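Local coordinates for protein haloacid delahogenase-like family hydrolase (Xanthomonas campestris pv. campestris, PDB 2PKE) that binds magnesium and is probably a phosphatase of the haloacid dehalogenase-like hydrolase family, at residues Gly17-Asp22 with Ile185-Arg190; Leu132-Asp137 with Ile157-Glu162; Gly203-Tyr208 with Leu227-Asp232. All coordinates share one frame; numbering follows the deposited sequence. Where two conformers were deposited one is given.

Contact 1: Gly17-Asp22 with Ile185-Arg190. With MG (magnesium ion), chain C.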
ATOM      1  N   GLY A  17     -11.140  -9.277  13.853  1.00 16.71           N
ATOM      2  CA  GLY A  17     -10.556  -8.880  12.618  1.00 18.21           C
ATOM      3  C   GLY A  17     -11.264  -9.596  11.505  1.00 20.44           C
ATOM      4  O   GLY A  17     -11.712 -10.717  11.695  1.00 19.47           O
ATOM      5  N   PHE A  18     -11.387  -8.937  10.340  1.00 18.29           N
ATOM      6  CA  PHE A  18     -12.011  -9.517   9.188  1.00 17.96           C
ATOM      7  C   PHE A  18     -11.054  -9.426   8.024  1.00 15.59           C
ATOM      8  O   PHE A  18     -10.505  -8.350   7.753  1.00 20.17           O
ATOM      9  CB  PHE A  18     -13.282  -8.748   8.809  1.00 21.22           C
ATOM     10  CG  PHE A  18     -14.375  -8.841   9.833  1.00 17.07           C
ATOM     11  CD1 PHE A  18     -14.385  -8.022  10.936  1.00 20.70           C
ATOM     12  CD2 PHE A  18     -15.375  -9.782   9.696  1.00 19.52           C
ATOM     13  CE1 PHE A  18     -15.407  -8.129  11.885  1.00 18.47           C
ATOM     14  CE2 PHE A  18     -16.382  -9.871  10.627  1.00 16.00           C
ATOM     15  CZ  PHE A  18     -16.383  -9.031  11.722  1.00 15.87           C
ATOM     16  N   ASP A  19     -10.913 -10.501   7.275  1.00 16.42           N
ATOM     17  CA  ASP A  19     -10.362 -10.421   5.911  1.00 16.77           C
ATOM     18  C   ASP A  19     -11.348  -9.709   4.970  1.00 19.22           C
ATOM     19  O   ASP A  19     -12.537  -9.547   5.275  1.00 21.54           O
ATOM     20  CB  ASP A  19     -10.066 -11.841   5.409  1.00 15.61           C
ATOM     21  CG  ASP A  19      -9.498 -11.897   4.009  1.00 19.40           C
ATOM     22  OD1 ASP A  19      -8.608 -11.078   3.658  1.00 23.09           O
ATOM     23  OD2 ASP A  19      -9.944 -12.786   3.216  1.00 19.99           O
ATOM     24  N   GLY A  20     -10.873  -9.240   3.820  1.00 21.63           N
ATOM     25  CA  GLY A  20     -11.820  -8.639   2.849  1.00 21.63           C
ATOM     26  C   GLY A  20     -12.160  -9.588   1.704  1.00 20.85           C
ATOM     27  O   GLY A  20     -13.273 -10.114   1.609  1.00 21.66           O
ATOM     28  N   ASP A  21     -11.206  -9.768   0.814  1.00 22.81           N
ATOM     29  CA  ASP A  21     -11.422 -10.510  -0.432  1.00 20.44           C
ATOM     30  C   ASP A  21     -11.876 -11.932  -0.126  1.00 21.32           C
ATOM     31  O   ASP A  21     -11.201 -12.677   0.614  1.00 19.30           O
ATOM     32  CB  ASP A  21     -10.120 -10.603  -1.234  1.00 19.35           C
ATOM     33  CG  ASP A  21      -9.669  -9.288  -1.885  1.00 21.01           C
ATOM     34  OD1 ASP A  21     -10.427  -8.374  -2.172  1.00 23.54           O
ATOM     35  OD2 ASP A  21      -8.469  -9.207  -2.208  1.00 22.98           O
ATOM     36  N   ASP A  22     -13.057 -12.275  -0.606  1.00 20.25           N
ATOM     37  CA  ASP A  22     -13.629 -13.609  -0.479  1.00 19.82           C
ATOM     38  C   ASP A  22     -14.109 -13.955   0.927  1.00 20.15           C
ATOM     39  O   ASP A  22     -14.422 -15.126   1.203  1.00 20.47           O
ATOM     40  CB  ASP A  22     -12.656 -14.665  -0.986  1.00 19.84           C
ATOM     41  CG  ASP A  22     -12.101 -14.311  -2.339  1.00 24.93           C
ATOM     42  OD1 ASP A  22     -12.918 -14.076  -3.251  1.00 19.75           O
ATOM     43  OD2 ASP A  22     -10.859 -14.180  -2.426  1.00 23.69           O
ATOM     44  N   ILE A 185     -11.375 -13.436  11.314  1.00 18.15           N
ATOM     45  CA  ILE A 185     -12.337 -14.106  10.416  1.00 17.74           C
ATOM     46  C   ILE A 185     -11.826 -14.036   8.993  1.00 19.86           C
ATOM     47  O   ILE A 185     -11.525 -12.956   8.493  1.00 17.36           O
ATOM     48  CB  ILE A 185     -13.748 -13.504  10.481  1.00 19.19           C
ATOM     49  CG1 ILE A 185     -14.307 -13.516  11.912  1.00 17.92           C
ATOM     50  CG2 ILE A 185     -14.699 -14.256   9.513  1.00 18.71           C
ATOM     51  CD1 ILE A 185     -15.692 -12.955  12.043  1.00 21.40           C
ATOM     52  N   GLY A 186     -11.698 -15.188   8.341  1.00 18.10           N
ATOM     53  CA  GLY A 186     -11.298 -15.199   6.952  1.00 19.29           C
ATOM     54  C   GLY A 186     -11.527 -16.484   6.194  1.00 19.61           C
ATOM     55  O   GLY A 186     -11.932 -17.496   6.743  1.00 21.12           O
ATOM     56  N   ASN A 187     -11.267 -16.434   4.898  1.00 18.26           N
ATOM     57  CA  ASN A 187     -11.511 -17.568   4.023  1.00 20.17           C
ATOM     58  C   ASN A 187     -10.308 -18.432   3.754  1.00 23.27           C
ATOM     59  O   ASN A 187     -10.468 -19.472   3.130  1.00 20.48           O
ATOM     60  CB  ASN A 187     -12.068 -17.095   2.687  1.00 21.57           C
ATOM     61  CG  ASN A 187     -11.059 -16.316   1.859  1.00 19.94           C
ATOM     62  OD1 ASN A 187     -10.792 -15.147   2.152  1.00 20.57           O
ATOM     63  ND2 ASN A 187     -10.515 -16.939   0.811  1.00 18.53           N
ATOM     64  N   SER A 188      -9.113 -17.980   4.151  1.00 23.20           N
ATOM     65  CA  SER A 188      -7.870 -18.751   3.928  1.00 24.15           C
ATOM     66  C   SER A 188      -7.306 -19.229   5.273  1.00 24.44           C
ATOM     67  O   SER A 188      -6.952 -18.419   6.095  1.00 24.94           O
ATOM     68  CB  SER A 188      -6.844 -17.868   3.209  1.00 25.56           C
ATOM     69  OG  SER A 188      -5.578 -18.494   3.174  1.00 26.83           O
ATOM     70  N   LEU A 189      -7.336 -20.535   5.514  1.00 22.42           N
ATOM     71  CA  LEU A 189      -6.624 -21.173   6.616  1.00 26.01           C
ATOM     72  C   LEU A 189      -5.152 -20.721   6.670  1.00 27.50           C
ATOM     73  O   LEU A 189      -4.689 -20.296   7.703  1.00 27.36           O
ATOM     74  CB  LEU A 189      -6.677 -22.708   6.473  1.00 27.90           C
ATOM     75  CG  LEU A 189      -7.758 -23.531   7.208  1.00 27.89           C
ATOM     76  CD1 LEU A 189      -7.355 -25.026   7.280  1.00 28.96           C
ATOM     77  CD2 LEU A 189      -8.024 -23.012   8.580  1.00 28.38           C
ATOM     78  N   ARG A 190      -4.437 -20.822   5.557  1.00 26.42           N
ATOM     79  CA  ARG A 190      -3.015 -20.465   5.503  1.00 29.48           C
ATOM     80  C   ARG A 190      -2.738 -19.022   5.905  1.00 26.20           C
ATOM     81  O   ARG A 190      -1.808 -18.768   6.638  1.00 25.55           O
ATOM     82  CB  ARG A 190      -2.455 -20.698   4.079  1.00 33.12           C
ATOM     83  CG  ARG A 190      -1.020 -21.278   4.009  1.00 37.87           C
ATOM     84  CD  ARG A 190      -0.645 -21.734   2.567  1.00 37.22           C
TER
HETATM   85 MG    MG C 300      -9.570 -13.615   1.449  1.00 19.59          MG
HETATM   86  O   HOH W   1      -8.213 -11.965   1.266  1.00 16.63           O
HETATM   87  O   HOH W   2      -9.269 -14.588  -0.353  1.00 20.26           O
HETATM   88  O   HOH W   3      -7.999 -14.739   2.456  1.00 16.92           O

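Contact 2: Leu132-Asp137 with Ile157-Glu162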
ATOM      1  N   LEU A 132     -10.572  -4.380   9.728  1.00 21.07           N
ATOM      2  CA  LEU A 132     -10.364  -5.109   8.459  1.00 16.38           C
ATOM      3  C   LEU A 132      -8.874  -5.268   8.270  1.00 19.60           C
ATOM      4  O   LEU A 132      -8.167  -4.272   8.243  1.00 21.83           O
ATOM      5  CB  LEU A 132     -10.925  -4.340   7.280  1.00 22.27           C
ATOM      6  CG  LEU A 132     -11.161  -5.234   6.059  1.00 22.77           C
ATOM      7  CD1 LEU A 132     -12.317  -4.682   5.262  1.00 42.38           C
ATOM      8  CD2 LEU A 132      -9.921  -5.356   5.222  1.00 31.99           C
ATOM      9  N   ILE A 133      -8.389  -6.501   8.147  1.00 22.08           N
ATOM     10  CA  ILE A 133      -6.971  -6.753   7.937  1.00 20.54           C
ATOM     11  C   ILE A 133      -6.833  -7.503   6.649  1.00 22.67           C
ATOM     12  O   ILE A 133      -7.354  -8.625   6.466  1.00 19.14           O
ATOM     13  CB  ILE A 133      -6.315  -7.526   9.088  1.00 21.36           C
ATOM     14  CG1 ILE A 133      -6.569  -6.765  10.386  1.00 19.72           C
ATOM     15  CG2 ILE A 133      -4.792  -7.773   8.820  1.00 16.68           C
ATOM     16  CD1 ILE A 133      -6.090  -7.463  11.695  1.00 19.49           C
ATOM     17  N   THR A 134      -6.116  -6.889   5.733  1.00 19.62           N
ATOM     18  CA  THR A 134      -5.879  -7.517   4.438  1.00 22.78           C
ATOM     19  C   THR A 134      -4.451  -7.329   3.910  1.00 21.60           C
ATOM     20  O   THR A 134      -3.795  -6.413   4.306  1.00 21.67           O
ATOM     21  CB  THR A 134      -6.836  -6.967   3.388  1.00 24.87           C
ATOM     22  OG1 THR A 134      -6.740  -7.823   2.239  1.00 32.05           O
ATOM     23  CG2 THR A 134      -6.473  -5.541   2.998  1.00 21.34           C
ATOM     24  N   LYS A 135      -3.969  -8.252   3.079  1.00 26.93           N
ATOM     25  CA  LYS A 135      -2.704  -8.076   2.411  1.00 26.87           C
ATOM     26  C   LYS A 135      -2.931  -7.597   0.989  1.00 27.28           C
ATOM     27  O   LYS A 135      -4.061  -7.656   0.469  1.00 27.88           O
ATOM     28  CB  LYS A 135      -1.818  -9.343   2.470  1.00 27.77           C
ATOM     29  CG  LYS A 135      -2.210 -10.483   1.598  1.00 22.78           C
ATOM     30  CD  LYS A 135      -1.524 -11.770   2.087  1.00 25.81           C
ATOM     31  CE  LYS A 135      -1.815 -12.919   1.218  1.00 30.26           C
ATOM     32  NZ  LYS A 135      -1.038 -14.073   1.753  1.00 28.05           N
ATOM     33  N   GLY A 136      -1.882  -7.044   0.388  1.00 24.47           N
ATOM     34  CA  GLY A 136      -1.940  -6.653  -0.987  1.00 24.73           C
ATOM     35  C   GLY A 136      -1.779  -5.169  -1.201  1.00 24.93           C
ATOM     36  O   GLY A 136      -0.968  -4.513  -0.532  1.00 25.94           O
ATOM     37  N   ASP A 137      -2.520  -4.671  -2.190  1.00 22.12           N
ATOM     38  CA  ASP A 137      -2.393  -3.309  -2.724  1.00 23.03           C
ATOM     39  C   ASP A 137      -3.223  -2.377  -1.859  1.00 23.37           C
ATOM     40  O   ASP A 137      -4.460  -2.483  -1.770  1.00 22.34           O
ATOM     41  CB  ASP A 137      -2.824  -3.339  -4.204  1.00 24.35           C
ATOM     42  CG  ASP A 137      -2.706  -1.982  -4.918  1.00 26.95           C
ATOM     43  OD1 ASP A 137      -3.092  -0.939  -4.342  1.00 31.57           O
ATOM     44  OD2 ASP A 137      -2.241  -1.977  -6.085  1.00 41.04           O
ATOM     45  N   ILE A 157      -8.789   0.148   9.418  1.00 32.42           N
ATOM     46  CA  ILE A 157      -8.368  -0.654   8.237  1.00 33.20           C
ATOM     47  C   ILE A 157      -6.847  -0.798   8.112  1.00 30.15           C
ATOM     48  O   ILE A 157      -6.124   0.201   8.161  1.00 28.38           O
ATOM     49  CB  ILE A 157      -8.907  -0.022   6.994  1.00 31.49           C
ATOM     50  CG1 ILE A 157      -8.343  -0.723   5.756  1.00 31.15           C
ATOM     51  CG2 ILE A 157      -8.714   1.488   7.101  1.00 42.00           C
ATOM     52  CD1 ILE A 157      -7.924   0.200   4.652  1.00 34.49           C
ATOM     53  N   GLU A 158      -6.386  -2.034   7.928  1.00 23.14           N
ATOM     54  CA  GLU A 158      -4.969  -2.374   8.028  1.00 20.97           C
ATOM     55  C   GLU A 158      -4.584  -3.222   6.843  1.00 23.57           C
ATOM     56  O   GLU A 158      -4.958  -4.410   6.736  1.00 26.37           O
ATOM     57  CB  GLU A 158      -4.717  -3.109   9.337  1.00 22.77           C
ATOM     58  CG  GLU A 158      -3.290  -3.520   9.585  1.00 29.16           C
ATOM     59  CD  GLU A 158      -2.348  -2.367   9.869  1.00 36.25           C
ATOM     60  OE1 GLU A 158      -2.833  -1.248  10.180  1.00 38.66           O
ATOM     61  OE2 GLU A 158      -1.109  -2.612   9.802  1.00 44.55           O
ATOM     62  N   VAL A 159      -3.822  -2.623   5.945  1.00 22.00           N
ATOM     63  CA  VAL A 159      -3.284  -3.321   4.806  1.00 21.31           C
ATOM     64  C   VAL A 159      -1.811  -3.646   5.073  1.00 19.05           C
ATOM     65  O   VAL A 159      -1.018  -2.784   5.382  1.00 19.85           O
ATOM     66  CB  VAL A 159      -3.417  -2.480   3.473  1.00 22.75           C
ATOM     67  CG1 VAL A 159      -2.935  -3.307   2.293  1.00 19.80           C
ATOM     68  CG2 VAL A 159      -4.909  -2.044   3.225  1.00 15.69           C
ATOM     69  N   VAL A 160      -1.457  -4.898   4.870  1.00 22.33           N
ATOM     70  CA  VAL A 160      -0.115  -5.386   5.123  1.00 19.97           C
ATOM     71  C   VAL A 160       0.462  -6.021   3.891  1.00 20.56           C
ATOM     72  O   VAL A 160      -0.254  -6.357   2.974  1.00 22.25           O
ATOM     73  CB  VAL A 160      -0.138  -6.443   6.244  1.00 20.92           C
ATOM     74  CG1 VAL A 160      -0.837  -5.911   7.460  1.00 18.77           C
ATOM     75  CG2 VAL A 160      -0.786  -7.722   5.787  1.00 17.10           C
ATOM     76  N   SER A 161       1.766  -6.234   3.907  1.00 21.54           N
ATOM     77  CA  SER A 161       2.458  -6.889   2.772  1.00 23.43           C
ATOM     78  C   SER A 161       2.336  -8.416   2.804  1.00 24.21           C
ATOM     79  O   SER A 161       2.241  -9.090   1.739  1.00 25.62           O
ATOM     80  CB  SER A 161       3.912  -6.432   2.749  1.00 24.66           C
ATOM     81  OG  SER A 161       3.935  -5.134   2.144  1.00 27.57           O
ATOM     82  N   GLU A 162       2.317  -8.969   4.021  1.00 23.59           N
ATOM     83  CA  GLU A 162       2.142 -10.403   4.169  1.00 21.86           C
ATOM     84  C   GLU A 162       1.414 -10.656   5.461  1.00 22.65           C
ATOM     85  O   GLU A 162       1.604  -9.931   6.443  1.00 21.55           O
ATOM     86  CB  GLU A 162       3.451 -11.188   4.157  1.00 24.27           C
ATOM     87  CG  GLU A 162       3.281 -12.726   4.250  1.00 23.01           C
ATOM     88  CD  GLU A 162       2.482 -13.265   3.107  1.00 23.87           C
ATOM     89  OE1 GLU A 162       1.244 -13.307   3.199  1.00 24.33           O
ATOM     90  OE2 GLU A 162       3.082 -13.571   2.058  1.00 24.58           O
TER
HETATM   91  O   HOH W   4       1.708  -5.101  -0.280  1.00 23.72           O

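Contact 3: Gly203-Tyr208 with Leu227-Asp232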
ATOM      1  N   GLY A 203      -9.648 -18.049  15.741  1.00 20.87           N
ATOM      2  CA  GLY A 203      -9.927 -18.041  14.333  1.00 19.58           C
ATOM      3  C   GLY A 203     -11.339 -18.453  14.017  1.00 17.78           C
ATOM      4  O   GLY A 203     -11.897 -19.354  14.636  1.00 20.72           O
ATOM      5  N   ILE A 204     -11.904 -17.803  13.023  1.00 19.51           N
ATOM      6  CA  ILE A 204     -13.104 -18.277  12.345  1.00 19.59           C
ATOM      7  C   ILE A 204     -12.785 -18.446  10.839  1.00 20.02           C
ATOM      8  O   ILE A 204     -12.364 -17.499  10.158  1.00 18.20           O
ATOM      9  CB  ILE A 204     -14.263 -17.335  12.534  1.00 18.57           C
ATOM     10  CG1 ILE A 204     -14.694 -17.334  14.018  1.00 22.21           C
ATOM     11  CG2 ILE A 204     -15.433 -17.690  11.596  1.00 15.80           C
ATOM     12  CD1 ILE A 204     -15.637 -16.151  14.352  1.00 17.34           C
ATOM     13  N   TYR A 205     -13.003 -19.659  10.370  1.00 17.77           N
ATOM     14  CA  TYR A 205     -12.722 -20.103   9.020  1.00 19.20           C
ATOM     15  C   TYR A 205     -14.001 -20.267   8.224  1.00 20.17           C
ATOM     16  O   TYR A 205     -14.807 -21.140   8.519  1.00 22.92           O
ATOM     17  CB  TYR A 205     -12.023 -21.413   9.076  1.00 22.09           C
ATOM     18  CG  TYR A 205     -11.706 -22.047   7.734  1.00 18.75           C
ATOM     19  CD1 TYR A 205     -11.185 -21.285   6.701  1.00 27.57           C
ATOM     20  CD2 TYR A 205     -11.887 -23.412   7.525  1.00 25.89           C
ATOM     21  CE1 TYR A 205     -10.863 -21.870   5.479  1.00 18.96           C
ATOM     22  CE2 TYR A 205     -11.586 -24.010   6.320  1.00 23.05           C
ATOM     23  CZ  TYR A 205     -11.078 -23.234   5.295  1.00 26.62           C
ATOM     24  OH  TYR A 205     -10.737 -23.796   4.083  1.00 26.19           O
ATOM     25  N   THR A 206     -14.149 -19.434   7.193  1.00 22.64           N
ATOM     26  CA  THR A 206     -15.290 -19.463   6.260  1.00 21.88           C
ATOM     27  C   THR A 206     -14.782 -19.559   4.824  1.00 19.96           C
ATOM     28  O   THR A 206     -14.525 -18.540   4.168  1.00 21.81           O
ATOM     29  CB  THR A 206     -16.173 -18.232   6.414  1.00 22.43           C
ATOM     30  OG1 THR A 206     -16.700 -18.216   7.732  1.00 20.84           O
ATOM     31  CG2 THR A 206     -17.351 -18.263   5.444  1.00 20.06           C
ATOM     32  N   PRO A 207     -14.602 -20.795   4.339  1.00 21.48           N
ATOM     33  CA  PRO A 207     -14.052 -20.951   2.995  1.00 21.70           C
ATOM     34  C   PRO A 207     -14.990 -20.400   1.899  1.00 24.89           C
ATOM     35  O   PRO A 207     -16.198 -20.410   2.058  1.00 21.47           O
ATOM     36  CB  PRO A 207     -13.831 -22.464   2.889  1.00 24.08           C
ATOM     37  CG  PRO A 207     -14.760 -23.057   3.850  1.00 22.24           C
ATOM     38  CD  PRO A 207     -14.842 -22.089   4.987  1.00 23.26           C
ATOM     39  N   TYR A 208     -14.400 -19.876   0.821  1.00 31.02           N
ATOM     40  CA  TYR A 208     -15.155 -19.310  -0.277  1.00 33.02           C
ATOM     41  C   TYR A 208     -15.256 -20.374  -1.353  1.00 35.69           C
ATOM     42  O   TYR A 208     -14.232 -20.885  -1.790  1.00 34.68           O
ATOM     43  CB  TYR A 208     -14.434 -18.090  -0.824  1.00 35.79           C
ATOM     44  CG  TYR A 208     -15.251 -17.337  -1.847  1.00 36.10           C
ATOM     45  CD1 TYR A 208     -16.389 -16.632  -1.462  1.00 38.07           C
ATOM     46  CD2 TYR A 208     -14.892 -17.330  -3.192  1.00 39.06           C
ATOM     47  CE1 TYR A 208     -17.154 -15.957  -2.375  1.00 35.62           C
ATOM     48  CE2 TYR A 208     -15.654 -16.641  -4.120  1.00 40.82           C
ATOM     49  CZ  TYR A 208     -16.786 -15.962  -3.698  1.00 39.37           C
ATOM     50  OH  TYR A 208     -17.552 -15.254  -4.599  1.00 42.87           O
ATOM     51  N   LEU A 227     -10.261 -22.612  16.820  1.00 19.01           N
ATOM     52  CA  LEU A 227     -10.831 -22.291  15.541  1.00 24.51           C
ATOM     53  C   LEU A 227     -12.280 -22.813  15.493  1.00 23.74           C
ATOM     54  O   LEU A 227     -12.573 -23.859  16.063  1.00 27.04           O
ATOM     55  CB  LEU A 227      -9.998 -23.056  14.516  1.00 26.28           C
ATOM     56  CG  LEU A 227     -10.400 -23.179  13.085  1.00 30.59           C
ATOM     57  CD1 LEU A 227     -10.365 -21.795  12.536  1.00 28.68           C
ATOM     58  CD2 LEU A 227      -9.372 -24.046  12.395  1.00 28.99           C
ATOM     59  N   ARG A 228     -13.155 -22.072  14.822  0.50 22.39           N
ATOM     60  CA  ARG A 228     -14.491 -22.562  14.401  0.50 20.72           C
ATOM     61  C   ARG A 228     -14.546 -22.486  12.894  0.50 20.43           C
ATOM     62  O   ARG A 228     -14.052 -21.521  12.290  0.50 19.41           O
ATOM     63  CB  ARG A 228     -15.604 -21.683  14.955  0.50 22.24           C
ATOM     64  CG  ARG A 228     -15.659 -21.598  16.460  0.50 20.13           C
ATOM     65  CD  ARG A 228     -16.217 -22.876  17.056  0.50 22.57           C
ATOM     66  NE  ARG A 228     -16.343 -22.744  18.508  0.50 24.40           N
ATOM     67  CZ  ARG A 228     -15.385 -23.026  19.386  0.50 25.21           C
ATOM     68  NH1 ARG A 228     -14.177 -23.463  18.989  0.50 12.75           N
ATOM     69  NH2 ARG A 228     -15.632 -22.836  20.680  0.50 25.44           N
ATOM     70  N   GLU A 229     -15.130 -23.499  12.267  1.00 19.26           N
ATOM     71  CA  GLU A 229     -15.407 -23.414  10.849  1.00 22.06           C
ATOM     72  C   GLU A 229     -16.864 -23.038  10.761  1.00 22.84           C
ATOM     73  O   GLU A 229     -17.727 -23.726  11.301  1.00 23.45           O
ATOM     74  CB  GLU A 229     -15.109 -24.700  10.099  1.00 21.99           C
ATOM     75  CG  GLU A 229     -15.085 -24.461   8.586  1.00 29.05           C
ATOM     76  CD  GLU A 229     -14.783 -25.719   7.814  1.00 36.45           C
ATOM     77  OE1 GLU A 229     -14.234 -26.662   8.418  1.00 41.28           O
ATOM     78  OE2 GLU A 229     -15.110 -25.777   6.609  1.00 42.81           O
ATOM     79  N   VAL A 230     -17.117 -21.921  10.106  1.00 22.13           N
ATOM     80  CA  VAL A 230     -18.455 -21.358   9.986  1.00 24.85           C
ATOM     81  C   VAL A 230     -18.790 -21.192   8.493  1.00 25.51           C
ATOM     82  O   VAL A 230     -18.134 -20.423   7.818  1.00 27.42           O
ATOM     83  CB  VAL A 230     -18.518 -20.001  10.679  1.00 25.06           C
ATOM     84  CG1 VAL A 230     -19.907 -19.402  10.503  1.00 27.15           C
ATOM     85  CG2 VAL A 230     -18.092 -20.129  12.182  1.00 23.30           C
ATOM     86  N   PRO A 231     -19.780 -21.952   7.972  1.00 24.52           N
ATOM     87  CA  PRO A 231     -20.029 -21.987   6.521  1.00 25.87           C
ATOM     88  C   PRO A 231     -20.469 -20.667   5.859  1.00 21.82           C
ATOM     89  O   PRO A 231     -20.111 -20.427   4.731  1.00 23.45           O
ATOM     90  CB  PRO A 231     -21.132 -23.045   6.368  1.00 23.81           C
ATOM     91  CG  PRO A 231     -21.139 -23.794   7.615  1.00 27.02           C
ATOM     92  CD  PRO A 231     -20.657 -22.882   8.691  1.00 29.29           C
ATOM     93  N   ASP A 232     -21.241 -19.838   6.543  1.00 22.37           N
ATOM     94  CA  ASP A 232     -21.643 -18.585   5.973  1.00 26.39           C
ATOM     95  C   ASP A 232     -21.633 -17.496   7.037  1.00 22.98           C
ATOM     96  O   ASP A 232     -21.598 -17.796   8.222  1.00 18.99           O
ATOM     97  CB  ASP A 232     -22.984 -18.720   5.243  1.00 31.43           C
ATOM     98  CG  ASP A 232     -24.159 -18.698   6.178  1.00 38.69           C
ATOM     99  OD1 ASP A 232     -24.437 -19.784   6.734  1.00 52.21           O
ATOM    100  OD2 ASP A 232     -24.787 -17.605   6.336  1.00 41.08           O
TER
HETATM  101  O   HOH W   5     -17.969 -21.550   3.737  1.00 38.20           O

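Contact 1: Gly17-Asp22 with Ile185-Arg190
N187 OD1 and D19 OD2 both bind the magnesium ion, and the metal brings these two oxygens to within 2.7 Å of each other. The bond from D19 OD2 to magnesium is 2.0 Å, and that from N187 OD1 is 2.1 Å. The backbone O of D21 and three waters complete a shell of six oxygens. With D19 CG anti to its backbone N (chi1 180°), the carboxylate reaches the metal nearly coplanar with the N187 amide, 24° apart. T23 OG1 hydrogen-bonds to D19 OD2 and N187 OD1, which share its one proton. The other oxygen, D19 OD1, accepts a hydrogen bond from one metal-bound water and forms a salt bridge with K163 NZ. A second metal water donates to D22 OD2 and accepts from N187 ND2; D22 OD1 is held by the backbone N of E28. Before the metal ligands, strands 15-18 and 182-186 run parallel. I185 N donates to G17 O, and D19 N donates to I185 O over 2.8 Å in a nearly straight bond (172°). On the face that carries F18 and I185, F18 CE2 touches I185 CD1 at 3.5 Å. D19, D21 and T23 are consistent with the DxDx(T/V) signature of HAD enzymes, in which the first aspartate is usually the nucleophile. With one carboxylate and two neutral oxygens from the protein, the magnesium keeps positive charge, which would probably suit a phosphate group.

Contact 2: Leu132-Asp137 with Ile157-Glu162
K135 lies beside E162, and its side chain runs from the end of its strand to a salt bridge. Its CB packs 3.8 Å from V160 CG2 and sits close to V160 O. CG takes the position between the backbone N and the carbonyl carbon (chi1 74°), and the chain beyond it is extended. CD passes 3.4 Å from E162 OE1, and CE follows it. At the tip, NZ donates to E162 OE1 over 2.8 Å, using the syn lone pair of that oxygen. NZ also bonds S191 OG, and the lysine makes a cation-pi contact with Y70. The hydroxyl of Y70 holds E162 OE2, which fixes the carboxylate from its other oxygen. Strands 132-135 and 157-160 run parallel, 17° apart. E158 N donates to L132 O, T134 N to E158 O, V160 N to T134 O, and G136 N to V160 O. On the face of T134 and V159, T134 CG2 meets V159 CG2 at 3.8 Å. V159 CG1 also touches O of G136, just after the strand, at 3.6 Å. V159 and S161 also pack on L138 of the second subunit. The strands belong to a beta-alpha-beta unit, joined through helix 138-148. A lysine paired with a carboxylate and faced by an aromatic ring would probably stay protonated, so the salt bridge links the end of strand 129-135 to the loop after strand 157-160.

Contact 3: Gly203-Tyr208 with Leu227-Asp232
Strand 227-229, outermost within this chain, pairs in parallel with strand 203-205 at one side of the sheet, and G203, I204 and Y205 pair with L227, R228 and E229. R228 N donates to G203 O. Y205 N donates to R228 O over 2.9 Å, nearly straight at 175°. V230 N donates to Y205 O. The pairing is carried past the strand ends by a side chain. Set beside its own backbone N (chi1 -62°), T206 OG1 donates to V230 O over 2.6 Å. The same hydroxyl is hydrogen-bonded to W236 NE1. T206 CG2 lies 3.6 Å from P231 O. On the face of Y205 and E229, the two side chains lie side by side and point the same way. E229 CG comes 3.5 Å from Y205 CD2, and the ring and carboxylate planes are 47° apart. P207 CD sits over the centre of the Y205 ring, 3.8 Å above its plane. P207 CG then meets E229 OE2 at 3.9 Å. G203 has no side chain, and L227 CD1 comes in close over its carbonyl. L227 CD1 also packs on Y205 CB. On the other face I204 CG2 touches V230 CG2 at 3.7 Å, and I204 and V230 pack against helix 236-250. A water donates to both P207 O and P231 O and bridges the loops beyond the strands. A parallel sheet with helix 189-198 on one face and helix 236-250 on the other is typical of the Rossmann-like core of HAD hydrolases.

All three contacts lie in one parallel sheet, with strand order 157-160, 129-135, 15-18, 182-186, 202-205, 227-229. Contact 1 pairs the two central strands, and contacts 2 and 3 pair the two outer strands at either side. Centres are 11 Å apart for contacts 1 and 2, 9 Å for contacts 1 and 3, and 19 Å for contacts 2 and 3, which do not touch. Contact 1 meets contact 2 through F18 O and I133 N, and contact 3 through G186 and T206. Along the chain contact 2 is nested within the loop closed by contact 1, and contact 3 follows. The magnesium thus sits at the C-terminal ends of the central strands, the usual active-site position in Rossmann-like enzymes.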